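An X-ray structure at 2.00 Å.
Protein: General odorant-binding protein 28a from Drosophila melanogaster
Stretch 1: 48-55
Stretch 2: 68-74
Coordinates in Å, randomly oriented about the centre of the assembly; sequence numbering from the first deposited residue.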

# COMPACT_ATOMS: atom_id res chain seq x y z
N VAL A 48 2.60 -2.56 6.85
CA VAL A 48 1.29 -1.95 6.69
C VAL A 48 0.37 -2.77 5.78
O VAL A 48 -0.78 -3.04 6.13
CB VAL A 48 1.42 -0.52 6.13
CG1 VAL A 48 0.06 0.02 5.76
CG2 VAL A 48 2.10 0.37 7.16
N MET A 49 0.87 -3.17 4.62
CA MET A 49 0.06 -3.93 3.68
C MET A 49 -0.42 -5.24 4.29
O MET A 49 -1.57 -5.65 4.09
CB MET A 49 0.84 -4.19 2.40
CG MET A 49 0.99 -2.98 1.49
SD MET A 49 1.85 -3.42 -0.03
CE MET A 49 2.08 -1.81 -0.79
N LYS A 50 0.45 -5.90 5.04
CA LYS A 50 0.11 -7.14 5.71
C LYS A 50 -0.97 -6.90 6.78
O LYS A 50 -1.83 -7.74 7.01
CB LYS A 50 1.35 -7.78 6.34
CG LYS A 50 2.22 -8.48 5.31
CD LYS A 50 3.36 -9.24 5.94
CE LYS A 50 4.07 -10.07 4.88
NZ LYS A 50 5.23 -10.77 5.47
N ASN A 51 -0.92 -5.74 7.42
CA ASN A 51 -1.95 -5.41 8.40
C ASN A 51 -3.30 -5.16 7.71
O ASN A 51 -4.34 -5.49 8.25
CB ASN A 51 -1.54 -4.19 9.22
CG ASN A 51 -2.33 -4.09 10.51
OD1 ASN A 51 -2.94 -5.07 10.96
ND2 ASN A 51 -2.33 -2.91 11.12
N ILE A 52 -3.26 -4.57 6.53
CA ILE A 52 -4.46 -4.38 5.72
C ILE A 52 -4.95 -5.72 5.18
O ILE A 52 -6.15 -5.95 5.04
CB ILE A 52 -4.19 -3.42 4.53
CG1 ILE A 52 -3.83 -2.03 5.04
CG2 ILE A 52 -5.39 -3.33 3.58
CD1 ILE A 52 -3.46 -1.10 3.92
N GLY A 53 -4.01 -6.60 4.87
CA GLY A 53 -4.36 -7.90 4.32
C GLY A 53 -4.27 -7.92 2.81
O GLY A 53 -4.49 -8.97 2.19
N ILE A 54 -3.96 -6.77 2.20
CA ILE A 54 -3.78 -6.71 0.75
C ILE A 54 -2.51 -7.48 0.37
O ILE A 54 -2.40 -8.02 -0.74
CB ILE A 54 -3.75 -5.23 0.24
CG1 ILE A 54 -3.61 -5.17 -1.29
CG2 ILE A 54 -2.67 -4.40 0.97
CD1 ILE A 54 -4.78 -5.79 -2.08
N LEU A 55 -1.58 -7.58 1.31
CA LEU A 55 -0.42 -8.45 1.15
C LEU A 55 -0.53 -9.62 2.11
O LEU A 55 -0.72 -9.42 3.31
CB LEU A 55 0.89 -7.68 1.40
CG LEU A 55 2.18 -8.45 1.13
CD1 LEU A 55 2.24 -8.79 -0.32
CD2 LEU A 55 3.41 -7.60 1.56
N GLU A 68 -13.29 -3.91 1.76
CA GLU A 68 -12.58 -3.72 3.02
C GLU A 68 -11.13 -3.34 2.76
O GLU A 68 -10.57 -2.54 3.50
CB GLU A 68 -12.66 -4.98 3.89
N LYS A 69 -10.55 -3.89 1.69
CA LYS A 69 -9.16 -3.60 1.31
C LYS A 69 -9.01 -2.23 0.62
O LYS A 69 -8.27 -1.36 1.09
CB LYS A 69 -8.63 -4.69 0.38
CG LYS A 69 -7.93 -5.86 1.07
CD LYS A 69 -8.90 -6.73 1.85
CE LYS A 69 -8.26 -8.06 2.26
NZ LYS A 69 -7.78 -8.85 1.10
N ALA A 70 -9.69 -2.07 -0.51
CA ALA A 70 -9.58 -0.85 -1.31
C ALA A 70 -9.99 0.41 -0.55
O ALA A 70 -9.40 1.49 -0.75
CB ALA A 70 -10.40 -0.99 -2.59
N LYS A 71 -10.97 0.30 0.34
CA LYS A 71 -11.43 1.46 1.10
C LYS A 71 -10.37 1.94 2.10
O LYS A 71 -10.46 3.06 2.61
CB LYS A 71 -12.75 1.17 1.83
CG LYS A 71 -12.58 0.48 3.17
CD LYS A 71 -13.85 0.61 4.00
CE LYS A 71 -13.59 0.20 5.45
NZ LYS A 71 -14.84 -0.19 6.18
N GLN A 72 -9.37 1.10 2.36
CA GLN A 72 -8.24 1.49 3.21
C GLN A 72 -7.28 2.40 2.46
O GLN A 72 -6.35 2.95 3.05
CB GLN A 72 -7.48 0.26 3.73
CG GLN A 72 -8.33 -0.75 4.47
CD GLN A 72 -9.22 -0.11 5.52
OE1 GLN A 72 -10.45 -0.25 5.48
NE2 GLN A 72 -8.61 0.59 6.48
N TYR A 73 -7.49 2.54 1.15
CA TYR A 73 -6.65 3.39 0.31
C TYR A 73 -7.38 4.65 -0.20
O TYR A 73 -6.78 5.71 -0.32
CB TYR A 73 -6.13 2.60 -0.89
CG TYR A 73 -4.97 1.67 -0.62
CD1 TYR A 73 -3.65 2.13 -0.65
CD2 TYR A 73 -5.18 0.32 -0.37
CE1 TYR A 73 -2.59 1.28 -0.42
CE2 TYR A 73 -4.11 -0.54 -0.14
CZ TYR A 73 -2.82 -0.05 -0.17
OH TYR A 73 -1.76 -0.91 0.06
N THR A 74 -8.66 4.51 -0.50
CA THR A 74 -9.39 5.58 -1.19
C THR A 74 -10.55 6.17 -0.40
O THR A 74 -11.09 7.23 -0.76
CB THR A 74 -9.95 5.08 -2.53
OG1 THR A 74 -10.94 4.08 -2.28
CG2 THR A 74 -8.84 4.49 -3.40

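Apolar packing does most of the work where the end of one helix and the turn after it meet a second helix, the two joining over a modest 329 Å². Ile-52 and Tyr-73 leave their backbones sideways to the partner, yet both side chains end near it: CD1 of Ile-52 lies 4.1 Å from CE2 of Tyr-73, and CG2 of Ile-52 lies 4.0 Å from CG of Gln-72. A branched aliphatic chain suits this place because its spread of methyl groups fills the space beside Lys-69, Gln-72 and Tyr-73. Ile-54, pointing toward the helix, sets its CG2 at the edge of the tyrosine ring, 4.3 Å from CE2 of Tyr-73. The hydroxyl at the ring's tip touches both Ile-54 and Met-49: OH of Tyr-73 is 3.7 Å from CG2 of Ile-54 and 3.7 Å from CG of Met-49. Both partners are buried, which suits their apolar side chains.

The polar link is slender. Lys-69 lays its aliphatic chain along the turn, with its CG 4.3 Å from CB of Ile-54, and its NZ gives a weak hydrogen bond to O of Gly-53 at 3.5 Å. Lysine suits the place, with methylenes to pack and a charged donor at the tip.

Gly-53 follows the first helix with positive phi, where a CB would jam against the preceding carbonyl; these backbone angles by themselves call for glycine.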